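Local coordinates for protein nucleocapsid (PDB 4AKL) that probably binds single- and double-stranded RNA and takes part in packaging the viral genome, and may also cut DNA without sequence specificity, at residues Gly218-Lys222 / Asn279-His283; Ala232-Ala236 / Val284-Leu290; Phe204-Tyr209 / Thr253-Leu257; Gln122-Gln127 / Met375-Val379; Ala146-Val152 / Gln467-Lys473. The contacts are given in a common frame with arbitrary orientation. Residues are numbered along the deposited sequence.

Contact 1 of 5, residues Gly218-Lys222 / Asn279-His283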
# COMPACT_ATOMS: atom_id res chain seq x y z
N GLY A 218 -40.01 7.78 -14.04
CA GLY A 218 -41.21 7.88 -13.23
C GLY A 218 -40.93 8.56 -11.91
O GLY A 218 -40.24 9.57 -11.84
N ASP A 219 -41.46 7.99 -10.84
CA ASP A 219 -41.30 8.60 -9.52
C ASP A 219 -39.83 8.72 -9.12
O ASP A 219 -39.01 7.83 -9.42
CB ASP A 219 -42.05 7.81 -8.46
CG ASP A 219 -42.19 8.59 -7.17
OD1 ASP A 219 -42.85 9.67 -7.22
OD2 ASP A 219 -41.62 8.13 -6.15
N ILE A 220 -39.51 9.81 -8.42
CA ILE A 220 -38.14 10.11 -8.00
C ILE A 220 -37.50 8.98 -7.14
O ILE A 220 -36.28 8.79 -7.17
CB ILE A 220 -38.10 11.46 -7.24
CG1 ILE A 220 -36.68 12.01 -7.18
CG2 ILE A 220 -38.67 11.31 -5.82
CD1 ILE A 220 -36.08 12.33 -8.53
N ASN A 221 -38.33 8.25 -6.41
CA ASN A 221 -37.84 7.18 -5.55
C ASN A 221 -37.82 5.82 -6.23
O ASN A 221 -37.33 4.85 -5.64
CB ASN A 221 -38.69 7.11 -4.28
CG ASN A 221 -38.65 8.41 -3.49
OD1 ASN A 221 -37.57 8.93 -3.18
ND2 ASN A 221 -39.83 8.94 -3.17
N LYS A 222 -38.33 5.73 -7.47
CA LYS A 222 -38.43 4.43 -8.18
C LYS A 222 -37.13 3.61 -8.11
O LYS A 222 -36.06 4.09 -8.51
CB LYS A 222 -38.88 4.59 -9.66
CG LYS A 222 -39.34 3.26 -10.28
CD LYS A 222 -39.84 3.36 -11.73
CE LYS A 222 -40.25 1.96 -12.26
NZ LYS A 222 -40.49 1.94 -13.72
N ASN A 279 -35.72 12.70 0.70
CA ASN A 279 -35.53 11.50 -0.12
C ASN A 279 -34.38 11.58 -1.11
O ASN A 279 -33.69 10.57 -1.34
CB ASN A 279 -36.81 11.12 -0.85
CG ASN A 279 -37.82 10.46 0.05
OD1 ASN A 279 -37.47 9.92 1.11
ND2 ASN A 279 -39.07 10.49 -0.36
N LEU A 280 -34.18 12.75 -1.70
CA LEU A 280 -33.04 12.97 -2.58
C LEU A 280 -31.73 12.77 -1.81
O LEU A 280 -30.78 12.19 -2.36
CB LEU A 280 -33.10 14.35 -3.25
CG LEU A 280 -33.99 14.41 -4.50
CD1 LEU A 280 -34.44 15.85 -4.87
CD2 LEU A 280 -33.24 13.71 -5.67
N LEU A 281 -31.69 13.24 -0.55
CA LEU A 281 -30.48 13.06 0.29
C LEU A 281 -30.17 11.59 0.60
O LEU A 281 -28.99 11.21 0.61
CB LEU A 281 -30.54 13.89 1.58
CG LEU A 281 -30.55 15.41 1.33
CD1 LEU A 281 -30.82 16.20 2.63
CD2 LEU A 281 -29.24 15.86 0.66
N LYS A 282 -31.21 10.77 0.86
CA LYS A 282 -31.03 9.32 1.03
C LYS A 282 -30.41 8.77 -0.24
O LYS A 282 -29.48 7.99 -0.20
CB LYS A 282 -32.34 8.56 1.29
CG LYS A 282 -33.25 9.10 2.38
CD LYS A 282 -32.58 9.14 3.71
CE LYS A 282 -33.56 9.60 4.80
NZ LYS A 282 -33.25 8.97 6.12
N HIS A 283 -30.94 9.20 -1.39
CA HIS A 283 -30.43 8.69 -2.66
C HIS A 283 -28.99 9.14 -2.94
O HIS A 283 -28.22 8.34 -3.47
CB HIS A 283 -31.34 9.02 -3.83
CG HIS A 283 -32.76 8.57 -3.63
ND1 HIS A 283 -33.08 7.39 -2.98
CD2 HIS A 283 -33.94 9.13 -4.01
CE1 HIS A 283 -34.40 7.26 -2.96
NE2 HIS A 283 -34.94 8.29 -3.59

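Contact 2 of 5, residues Ala232-Ala236 / Val284-Leu290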
# COMPACT_ATOMS: atom_id res chain seq x y z
N ALA A 232 -29.96 6.69 -7.19
CA ALA A 232 -28.69 6.26 -6.55
C ALA A 232 -27.76 5.56 -7.57
O ALA A 232 -26.63 5.99 -7.78
CB ALA A 232 -28.96 5.34 -5.38
N THR A 233 -28.26 4.49 -8.19
CA THR A 233 -27.49 3.73 -9.20
C THR A 233 -27.06 4.63 -10.35
O THR A 233 -25.95 4.50 -10.86
CB THR A 233 -28.23 2.46 -9.74
OG1 THR A 233 -29.49 2.80 -10.28
CG2 THR A 233 -28.46 1.46 -8.63
N GLY A 234 -27.94 5.56 -10.73
CA GLY A 234 -27.65 6.54 -11.78
C GLY A 234 -26.46 7.40 -11.45
O GLY A 234 -25.49 7.46 -12.21
N LEU A 235 -26.52 8.07 -10.31
CA LEU A 235 -25.39 8.90 -9.83
C LEU A 235 -24.11 8.10 -9.62
O LEU A 235 -23.02 8.58 -9.96
CB LEU A 235 -25.75 9.64 -8.53
CG LEU A 235 -26.46 10.96 -8.77
CD1 LEU A 235 -27.22 11.44 -7.49
CD2 LEU A 235 -25.45 11.99 -9.25
N ALA A 236 -24.24 6.91 -9.04
CA ALA A 236 -23.08 6.02 -8.84
C ALA A 236 -22.44 5.70 -10.20
O ALA A 236 -21.21 5.80 -10.37
CB ALA A 236 -23.49 4.73 -8.10
N VAL A 284 -28.61 10.37 -2.57
CA VAL A 284 -27.21 10.84 -2.76
C VAL A 284 -26.19 10.09 -1.85
O VAL A 284 -25.08 9.73 -2.30
CB VAL A 284 -27.07 12.38 -2.61
CG1 VAL A 284 -25.57 12.82 -2.65
CG2 VAL A 284 -27.84 13.07 -3.71
N ALA A 285 -26.58 9.88 -0.59
CA ALA A 285 -25.80 9.09 0.35
C ALA A 285 -25.69 7.66 -0.18
O ALA A 285 -24.60 7.13 -0.25
CB ALA A 285 -26.39 9.12 1.76
N LYS A 286 -26.82 7.06 -0.59
CA LYS A 286 -26.82 5.67 -1.11
C LYS A 286 -25.92 5.53 -2.36
O LYS A 286 -25.22 4.49 -2.54
CB LYS A 286 -28.25 5.18 -1.36
CG LYS A 286 -28.43 3.72 -1.78
CD LYS A 286 -27.97 2.70 -0.72
CE LYS A 286 -28.10 1.28 -1.27
NZ LYS A 286 -27.62 0.22 -0.37
N ALA A 287 -25.91 6.57 -3.21
CA ALA A 287 -25.02 6.59 -4.42
C ALA A 287 -23.53 6.42 -4.07
O ALA A 287 -22.77 5.81 -4.83
CB ALA A 287 -25.24 7.87 -5.25
N GLN A 288 -23.12 6.96 -2.92
CA GLN A 288 -21.71 6.80 -2.45
C GLN A 288 -21.43 5.41 -1.88
O GLN A 288 -20.38 4.84 -2.15
CB GLN A 288 -21.34 7.89 -1.44
CG GLN A 288 -21.48 9.29 -2.06
CD GLN A 288 -21.17 10.40 -1.10
OE1 GLN A 288 -20.15 10.38 -0.45
NE2 GLN A 288 -22.08 11.39 -1.01
N GLU A 289 -22.38 4.87 -1.11
CA GLU A 289 -22.27 3.50 -0.55
C GLU A 289 -22.13 2.42 -1.65
O GLU A 289 -21.50 1.40 -1.42
CB GLU A 289 -23.45 3.14 0.39
CG GLU A 289 -23.71 4.18 1.50
CD GLU A 289 -24.47 3.64 2.71
OE1 GLU A 289 -23.91 2.74 3.41
OE2 GLU A 289 -25.60 4.13 2.99
N LEU A 290 -22.71 2.65 -2.82
CA LEU A 290 -22.51 1.75 -3.97
C LEU A 290 -21.15 2.03 -4.61
O LEU A 290 -20.39 1.10 -4.92
CB LEU A 290 -23.62 1.93 -4.98
CG LEU A 290 -24.99 1.54 -4.42
CD1 LEU A 290 -26.08 2.12 -5.25
CD2 LEU A 290 -25.09 0.01 -4.34

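Contact 3 of 5, residues Phe204-Tyr209 / Thr253-Leu257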
# COMPACT_ATOMS: atom_id res chain seq x y z
N PHE A 204 -29.07 17.17 -14.06
CA PHE A 204 -29.56 17.53 -12.72
C PHE A 204 -28.45 18.18 -11.87
O PHE A 204 -28.65 19.25 -11.30
CB PHE A 204 -30.10 16.28 -12.01
CG PHE A 204 -30.50 16.50 -10.58
CD1 PHE A 204 -31.70 17.14 -10.27
CD2 PHE A 204 -29.66 16.09 -9.53
CE1 PHE A 204 -32.08 17.35 -8.94
CE2 PHE A 204 -30.03 16.30 -8.18
CZ PHE A 204 -31.26 16.94 -7.90
N VAL A 205 -27.28 17.54 -11.82
CA VAL A 205 -26.19 18.02 -10.98
C VAL A 205 -25.52 19.33 -11.45
O VAL A 205 -24.63 19.82 -10.76
CB VAL A 205 -25.11 16.92 -10.73
CG1 VAL A 205 -25.80 15.63 -10.21
CG2 VAL A 205 -24.21 16.66 -11.99
N LYS A 206 -25.91 19.88 -12.62
CA LYS A 206 -25.48 21.26 -12.97
C LYS A 206 -26.21 22.36 -12.14
O LYS A 206 -25.89 23.54 -12.28
CB LYS A 206 -25.66 21.57 -14.47
CG LYS A 206 -24.62 20.95 -15.44
CD LYS A 206 -25.23 19.87 -16.28
CE LYS A 206 -24.36 19.43 -17.47
NZ LYS A 206 -24.83 20.08 -18.73
N GLY A 207 -27.16 21.98 -11.29
CA GLY A 207 -28.00 22.94 -10.53
C GLY A 207 -29.43 23.06 -11.07
O GLY A 207 -30.17 23.99 -10.69
N LYS A 208 -29.83 22.13 -11.95
CA LYS A 208 -31.17 22.10 -12.57
C LYS A 208 -32.15 21.25 -11.73
O LYS A 208 -32.69 20.23 -12.18
CB LYS A 208 -31.05 21.59 -14.02
CG LYS A 208 -30.22 22.49 -14.90
CD LYS A 208 -30.11 21.98 -16.35
CE LYS A 208 -29.09 22.82 -17.13
NZ LYS A 208 -28.84 22.25 -18.49
N TYR A 209 -32.37 21.70 -10.52
CA TYR A 209 -33.12 20.93 -9.53
C TYR A 209 -34.61 20.66 -9.85
O TYR A 209 -35.17 19.64 -9.39
CB TYR A 209 -33.00 21.59 -8.14
CG TYR A 209 -33.25 23.09 -8.09
CD1 TYR A 209 -34.55 23.59 -8.13
CD2 TYR A 209 -32.20 23.99 -7.98
CE1 TYR A 209 -34.80 24.98 -8.07
CE2 TYR A 209 -32.43 25.36 -7.93
CZ TYR A 209 -33.72 25.85 -7.97
OH TYR A 209 -33.96 27.21 -7.92
N THR A 253 -27.02 20.80 -5.30
CA THR A 253 -28.22 20.95 -6.12
C THR A 253 -29.44 20.77 -5.26
O THR A 253 -30.37 21.51 -5.42
CB THR A 253 -28.21 19.97 -7.29
OG1 THR A 253 -27.25 20.44 -8.25
CG2 THR A 253 -29.58 19.89 -7.98
N VAL A 254 -29.41 19.77 -4.36
CA VAL A 254 -30.53 19.46 -3.47
C VAL A 254 -30.72 20.58 -2.45
O VAL A 254 -31.85 20.90 -2.13
CB VAL A 254 -30.39 18.06 -2.76
CG1 VAL A 254 -31.57 17.78 -1.84
CG2 VAL A 254 -30.29 16.94 -3.78
N GLU A 255 -29.62 21.16 -1.97
CA GLU A 255 -29.67 22.31 -1.07
C GLU A 255 -30.24 23.50 -1.80
O GLU A 255 -30.98 24.29 -1.21
CB GLU A 255 -28.26 22.66 -0.51
CG GLU A 255 -27.64 21.59 0.45
CD GLU A 255 -26.11 21.78 0.72
OE1 GLU A 255 -25.51 22.77 0.22
OE2 GLU A 255 -25.51 20.93 1.43
N ALA A 256 -29.91 23.62 -3.09
CA ALA A 256 -30.47 24.68 -3.93
C ALA A 256 -32.00 24.52 -4.02
O ALA A 256 -32.75 25.51 -3.90
CB ALA A 256 -29.83 24.67 -5.30
N LEU A 257 -32.45 23.27 -4.20
CA LEU A 257 -33.89 22.95 -4.24
C LEU A 257 -34.60 23.35 -2.94
O LEU A 257 -35.70 23.92 -2.95
CB LEU A 257 -34.13 21.42 -4.47
CG LEU A 257 -35.58 20.93 -4.54
CD1 LEU A 257 -36.23 21.42 -5.86
CD2 LEU A 257 -35.76 19.40 -4.39

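Contact 4 of 5, residues Gln122-Gln127 / Met375-Val379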
# COMPACT_ATOMS: atom_id res chain seq x y z
N GLN A 122 -12.65 2.31 6.67
CA GLN A 122 -11.36 2.10 7.37
C GLN A 122 -10.20 2.04 6.37
O GLN A 122 -9.14 2.56 6.67
CB GLN A 122 -11.40 0.84 8.24
CG GLN A 122 -12.40 0.93 9.40
CD GLN A 122 -12.55 -0.37 10.13
OE1 GLN A 122 -12.93 -1.34 9.54
NE2 GLN A 122 -12.25 -0.38 11.43
N LEU A 123 -10.42 1.44 5.19
CA LEU A 123 -9.39 1.42 4.14
C LEU A 123 -9.18 2.79 3.57
O LEU A 123 -8.01 3.22 3.45
CB LEU A 123 -9.71 0.47 2.96
CG LEU A 123 -9.75 -1.01 3.20
CD1 LEU A 123 -10.13 -1.82 1.97
CD2 LEU A 123 -8.35 -1.46 3.76
N PHE A 124 -10.28 3.49 3.21
CA PHE A 124 -10.14 4.83 2.61
C PHE A 124 -9.49 5.80 3.56
O PHE A 124 -8.61 6.54 3.14
CB PHE A 124 -11.48 5.40 2.16
CG PHE A 124 -12.03 4.76 0.93
CD1 PHE A 124 -11.22 4.09 0.00
CD2 PHE A 124 -13.38 4.85 0.66
CE1 PHE A 124 -11.78 3.52 -1.15
CE2 PHE A 124 -13.92 4.28 -0.48
CZ PHE A 124 -13.10 3.61 -1.38
N ASN A 125 -9.90 5.78 4.84
CA ASN A 125 -9.33 6.64 5.85
C ASN A 125 -7.82 6.42 6.00
O ASN A 125 -7.06 7.38 6.15
CB ASN A 125 -10.07 6.43 7.18
CG ASN A 125 -9.53 7.33 8.31
OD1 ASN A 125 -8.41 7.16 8.80
ND2 ASN A 125 -10.35 8.28 8.75
N TYR A 126 -7.38 5.15 5.94
CA TYR A 126 -5.98 4.85 6.09
C TYR A 126 -5.20 5.43 4.89
O TYR A 126 -4.15 5.98 5.06
CB TYR A 126 -5.76 3.31 6.19
CG TYR A 126 -4.35 2.86 5.88
CD1 TYR A 126 -3.97 2.60 4.60
CD2 TYR A 126 -3.42 2.71 6.88
CE1 TYR A 126 -2.66 2.17 4.31
CE2 TYR A 126 -2.08 2.28 6.60
CZ TYR A 126 -1.71 2.02 5.30
OH TYR A 126 -0.42 1.58 4.95
N GLN A 127 -5.72 5.28 3.68
CA GLN A 127 -5.01 5.80 2.50
C GLN A 127 -4.89 7.31 2.58
O GLN A 127 -3.81 7.86 2.33
CB GLN A 127 -5.69 5.37 1.19
CG GLN A 127 -5.72 3.82 0.98
CD GLN A 127 -4.35 3.15 0.80
OE1 GLN A 127 -3.34 3.79 0.46
NE2 GLN A 127 -4.32 1.83 1.02
N MET A 375 -6.77 -8.45 4.75
CA MET A 375 -6.31 -7.75 5.95
C MET A 375 -6.13 -6.28 5.72
O MET A 375 -5.68 -5.87 4.64
CB MET A 375 -4.96 -8.35 6.39
CG MET A 375 -4.51 -7.89 7.74
SD MET A 375 -3.01 -8.75 8.27
CE MET A 375 -3.67 -10.30 8.74
N HIS A 376 -6.46 -5.49 6.72
CA HIS A 376 -6.25 -4.01 6.65
C HIS A 376 -4.77 -3.74 6.62
O HIS A 376 -3.99 -4.42 7.33
CB HIS A 376 -6.92 -3.33 7.82
CG HIS A 376 -6.93 -1.82 7.75
ND1 HIS A 376 -5.83 -1.06 8.05
CD2 HIS A 376 -7.93 -0.95 7.46
CE1 HIS A 376 -6.14 0.21 7.93
NE2 HIS A 376 -7.41 0.31 7.59
N PRO A 377 -4.34 -2.71 5.82
CA PRO A 377 -2.92 -2.46 5.63
C PRO A 377 -2.12 -1.93 6.79
O PRO A 377 -0.87 -1.83 6.69
CB PRO A 377 -2.90 -1.39 4.52
CG PRO A 377 -4.23 -0.72 4.57
CD PRO A 377 -5.14 -1.88 4.90
N ALA A 378 -2.81 -1.59 7.86
CA ALA A 378 -2.19 -1.09 9.09
C ALA A 378 -2.00 -2.21 10.10
O ALA A 378 -1.57 -1.93 11.21
CB ALA A 378 -3.02 -0.01 9.69
N VAL A 379 -2.33 -3.46 9.72
CA VAL A 379 -2.22 -4.59 10.63
C VAL A 379 -0.89 -5.33 10.41
O VAL A 379 -0.57 -5.77 9.28
CB VAL A 379 -3.41 -5.56 10.48
CG1 VAL A 379 -3.28 -6.80 11.46
CG2 VAL A 379 -4.72 -4.80 10.71

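Contact 5 of 5, residues Ala146-Val152 / Gln467-Lys473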
# COMPACT_ATOMS: atom_id res chain seq x y z
N ALA A 146 7.95 10.04 -3.36
CA ALA A 146 6.72 10.71 -3.79
C ALA A 146 5.51 9.81 -3.73
O ALA A 146 5.64 8.58 -3.68
CB ALA A 146 6.86 11.29 -5.27
N ALA A 147 4.34 10.45 -3.72
CA ALA A 147 3.06 9.77 -3.96
C ALA A 147 2.84 9.77 -5.45
O ALA A 147 2.77 10.81 -6.07
CB ALA A 147 1.92 10.48 -3.24
N LEU A 148 2.76 8.59 -6.03
CA LEU A 148 2.59 8.43 -7.47
C LEU A 148 1.16 8.69 -7.85
O LEU A 148 0.25 8.42 -7.09
CB LEU A 148 2.98 7.01 -7.91
CG LEU A 148 4.49 6.73 -7.79
CD1 LEU A 148 4.79 5.26 -7.93
CD2 LEU A 148 5.22 7.53 -8.81
N SER A 149 1.00 9.25 -9.05
CA SER A 149 -0.32 9.62 -9.56
C SER A 149 -0.45 9.49 -11.08
O SER A 149 -1.41 9.99 -11.63
CB SER A 149 -0.59 11.06 -9.20
OG SER A 149 0.04 11.93 -10.16
N ASN A 150 0.51 8.84 -11.74
CA ASN A 150 0.42 8.61 -13.19
C ASN A 150 -0.41 7.32 -13.36
O ASN A 150 -1.27 7.04 -12.48
CB ASN A 150 1.83 8.57 -13.82
CG ASN A 150 2.37 9.95 -14.17
OD1 ASN A 150 1.91 11.02 -13.66
ND2 ASN A 150 3.37 9.95 -15.09
N LYS A 151 -0.18 6.55 -14.45
CA LYS A 151 -0.90 5.31 -14.73
C LYS A 151 0.05 4.10 -14.66
O LYS A 151 1.29 4.27 -14.68
CB LYS A 151 -1.54 5.38 -16.12
CG LYS A 151 -2.60 6.49 -16.28
CD LYS A 151 -3.20 6.54 -17.69
CE LYS A 151 -4.25 7.65 -17.79
NZ LYS A 151 -5.32 7.47 -16.75
N VAL A 152 -0.52 2.90 -14.59
CA VAL A 152 0.29 1.67 -14.59
C VAL A 152 1.06 1.57 -15.92
O VAL A 152 0.65 2.15 -16.89
CB VAL A 152 -0.56 0.38 -14.36
CG1 VAL A 152 -1.32 0.47 -13.02
CG2 VAL A 152 -1.52 0.09 -15.53
N GLN A 467 7.86 4.98 -2.26
CA GLN A 467 6.77 5.54 -3.04
C GLN A 467 5.44 5.00 -2.59
O GLN A 467 5.33 3.86 -2.24
CB GLN A 467 6.95 5.24 -4.54
CG GLN A 467 7.92 6.16 -5.18
CD GLN A 467 8.53 5.64 -6.47
OE1 GLN A 467 8.49 4.42 -6.77
NE2 GLN A 467 9.11 6.55 -7.23
N ASN A 468 4.42 5.85 -2.59
CA ASN A 468 3.03 5.46 -2.33
C ASN A 468 2.40 5.41 -3.68
O ASN A 468 2.55 6.38 -4.49
CB ASN A 468 2.37 6.46 -1.38
CG ASN A 468 0.81 6.34 -1.32
OD1 ASN A 468 0.11 6.39 -2.35
ND2 ASN A 468 0.30 6.23 -0.11
N ALA A 469 1.68 4.33 -3.98
CA ALA A 469 1.10 4.17 -5.33
C ALA A 469 -0.42 4.10 -5.31
O ALA A 469 -1.04 3.63 -6.29
CB ALA A 469 1.70 2.92 -6.03
N TYR A 470 -1.04 4.59 -4.22
CA TYR A 470 -2.48 4.56 -4.10
C TYR A 470 -3.20 5.24 -5.27
O TYR A 470 -4.14 4.66 -5.76
CB TYR A 470 -2.99 5.16 -2.76
CG TYR A 470 -4.52 5.14 -2.66
CD1 TYR A 470 -5.21 3.94 -2.74
CD2 TYR A 470 -5.28 6.31 -2.48
CE1 TYR A 470 -6.57 3.88 -2.66
CE2 TYR A 470 -6.68 6.24 -2.39
CZ TYR A 470 -7.30 5.01 -2.48
OH TYR A 470 -8.66 4.85 -2.41
N ASN A 471 -2.74 6.43 -5.72
CA ASN A 471 -3.38 7.19 -6.86
C ASN A 471 -2.91 6.86 -8.27
O ASN A 471 -3.12 7.63 -9.17
CB ASN A 471 -3.24 8.72 -6.64
CG ASN A 471 -3.98 9.20 -5.47
OD1 ASN A 471 -5.17 8.88 -5.31
ND2 ASN A 471 -3.33 9.97 -4.61
N VAL A 472 -2.25 5.72 -8.44
CA VAL A 472 -1.88 5.20 -9.75
C VAL A 472 -3.17 4.53 -10.29
O VAL A 472 -3.85 3.78 -9.57
CB VAL A 472 -0.64 4.23 -9.67
CG1 VAL A 472 -0.51 3.43 -10.89
CG2 VAL A 472 0.61 5.01 -9.46
N LYS A 473 -3.48 4.82 -11.56
CA LYS A 473 -4.72 4.40 -12.20
C LYS A 473 -4.45 3.32 -13.25
O LYS A 473 -3.44 3.37 -13.98
CB LYS A 473 -5.50 5.61 -12.83
CG LYS A 473 -4.75 6.97 -12.72
CD LYS A 473 -5.46 8.21 -13.23
CE LYS A 473 -4.60 9.50 -12.90
NZ LYS A 473 -4.17 9.54 -11.42
O HOH W 1 -0.41 7.79 -4.64

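Contact 1 of 5, residues Gly218-Lys222 / Asn279-His283
The loop that follows helix 195-204 turns at D219-K222 and meets one side of helix 270-292. G218 leads into the turn with phi at 126°, where a CB would collide with the preceding carbonyl oxygen, so glycine suits the place. D219 opens a type I turn. Its carbonyl O accepts from K222 N at 2.9 Å, and its carboxylate OD2 takes a weak hydrogen bond from N221 N at 3.3 Å, which tightens the bend without touching the helix. I220 turns its branched side chain toward the helix, and its CG1 lies 4.1 Å from L280 CD2. The same isoleucine also packs on P215 and V231, so a greasy residue fits this buried corner. N221 makes the polar link: OD1 accepts a hydrogen bond from H283 NE2 at 2.7 Å, with an N-H...O angle of 153°, and the same OD1 rests 3.3 Å from N279 CB. N279 and H283 are one helical turn apart, so both can face this asparagine, whose short amide reaches them from the turn. K222 closes the turn, its CA-to-CB bond pointing away from the helix. Because H283 donates through NE2, that nitrogen must carry a proton, and a short, directional bond beside a small apolar contact helps set how the loop sits on the helix.

Contact 2 of 5, residues Ala232-Ala236 / Val284-Leu290
Apolar contacts dominate where helix 230-242 crosses helix 270-292. L235 CB meets A287 CB at 3.8 Å, and L235 CD1 reaches V284 CG2 at 4.2 Å, so the longer leucine fills the space next to the small alanine. On the other side of A287, L290 spreads over one turn of the facing helix: its CB lies 4.2 Å from A236 CB, and its CD1 lies 4.3 Å from A232 CB and 4.2 Å from T233 CG2. K286 contributes aliphatic chain, with CG 4.0 Å from A232 CB, while its amine extends away from the interface.

The short axes approach to 7.9 Å and cross at -56°, a value consistent with ridges-into-grooves packing of residues spaced four apart, here A232-A236 against K286-L290. Alanine makes such closeness possible: the CA atoms of A232 and A287 are 4.3 Å apart, a spacing that larger side chains at both positions would obstruct.

A second kind of contact places methyl groups against main-chain oxygens. A287 CB lies 3.4 Å from A232 O, and A236 CB lies 3.5 Å from A287 O, so each helix presses a methyl onto the other's backbone. The third helix of the bundle, 245-263, adds F247 against A287, V246 against L235 and A250 against V284.

Contact 3 of 5, residues Phe204-Tyr209 / Thr253-Leu257
T253 and Y209 lose the most surface here, and each meets the other segment through carbon. T253 CG2 sits over the face of the F204 ring, 3.6 Å from the centroid, in a CH-pi contact; the F204 edge atom CZ also approaches V254 CG2 at 4.2 Å. The hydroxyl of T253 is turned back to its own helix, where OG1 bonds to E249 O, leaving the methyl for the aromatic ring.

F204 ends helix 195-204, and G207, at phi 105°, breaks the helical path so that the chain can swing along helix 245-263. Glycine tolerates that angle without a side-chain clash. The exit loop of helix 195-204 docks on helix 245-263 in the alpha-helical stalk of the nairovirus nucleocapsid.

Two residues later, Y209 lays a ring face on the helix: L257 CA lies 4.1 Å from its centroid, another CH-pi contact. Small A256 lets the ring in close, its CB 3.6 Å from Y209 CD2, while L257 CD1 meets Y209 CD1 at 3.6 Å.

Contact 4 of 5, residues Gln122-Gln127 / Met375-Val379
At the apolar centre, P377 wedges between L123 and Y126 on helix 120-136. Its CG lies 3.5 Å from the centroid of the Y126 ring, over the face, a CH-pi contact that suits the slightly polarised C-H groups of proline. Its CD meets L123 CD2 at 3.4 Å. A378 adds a methyl, CB 3.9 Å from Y126 CD2, small enough to let the loop lie close.

H376 bridges this core and its edge. Its ring packs beside L123, CD2 to CD2 at 3.8 Å, and turns its edge to the face of Y126 in an offset edge-to-face pair, centroids 5.4 Å apart and planes at 80°. Both ring nitrogens are used: NE2 donates to Q122 O at 3.0 Å, and ND1 accepts from A378 N at 3.1 Å. The proton is therefore on NE2. Q122 O also accepts from Y126 N at 3.2 Å, the ordinary helical bond, so histidine shares a helix carbonyl rather than displacing its partner.

Farther out, Y126 OH bonds to S309 OG and D305 N, and S309 OG bonds in turn to P377 O. Q122 NE2 reaches S105 O. The H376-V379 segment is a type I turn, closed by V379 N to H376 O at 3.1 Å, with proline in its second position, where a phi of -69° suits the ring: a proline-bearing turn docked on a helix within the globular head of the nucleocapsid.

Contact 5 of 5, residues Ala146-Val152 / Gln467-Lys473
Two extended loops run side by side in the same direction here, one after helix 120-136 and the other after helix 450-460, joined by two isolated parallel beta bridges. At the first, N468 N donates to A146 O at 3.2 Å and L148 N donates to N468 O at 2.7 Å. At the second, K473 N donates to N150 O at 3.3 Å and V152 N to K473 O at 3.0 Å. Between them A469-V472 forms a type I turn that shifts the register by one residue. Its start is held by an Asx turn, N468 OD1 accepting from Y470 N at 2.8 Å, a role suited to asparagine's short side chain. A water fills the gap, 2.6 Å from L148 O, 2.7 Å from N468 OD1 and 2.9 Å from N471 N. V472 supplies the apolar filling: CG2 packs on L148 CB at 3.5 Å and CG1 on V152 CG1 at 3.7 Å. K473 curls back so that NZ donates to S149 O at 2.8 Å, its long chain lying along the exposed side of the contact. The same parallel alignment reappears a few residues on as the two-stranded sheet 155-156 and 480-481, which joins the C-terminal tail to the head.

From the N terminus, helix 120-136 begins contact 4 and the loop after it begins contact 5. The chain then leaves the head for the stalk, where F204-Y209, G218-K222 and A232-A236 open contacts 3, 1 and 2 in that order. These close in the same order, on helix 245-263 and then twice on helix 270-292, so all three cross one another, and they also touch. Contacts 4 and 5 close only afterwards, at 375-379 and 467-473; they cross each other and enclose the whole stalk set. They meet where Y470 packs on F124 and Q127, whereas contact 2 stays about 7 Å from contact 4 at the nearest atoms.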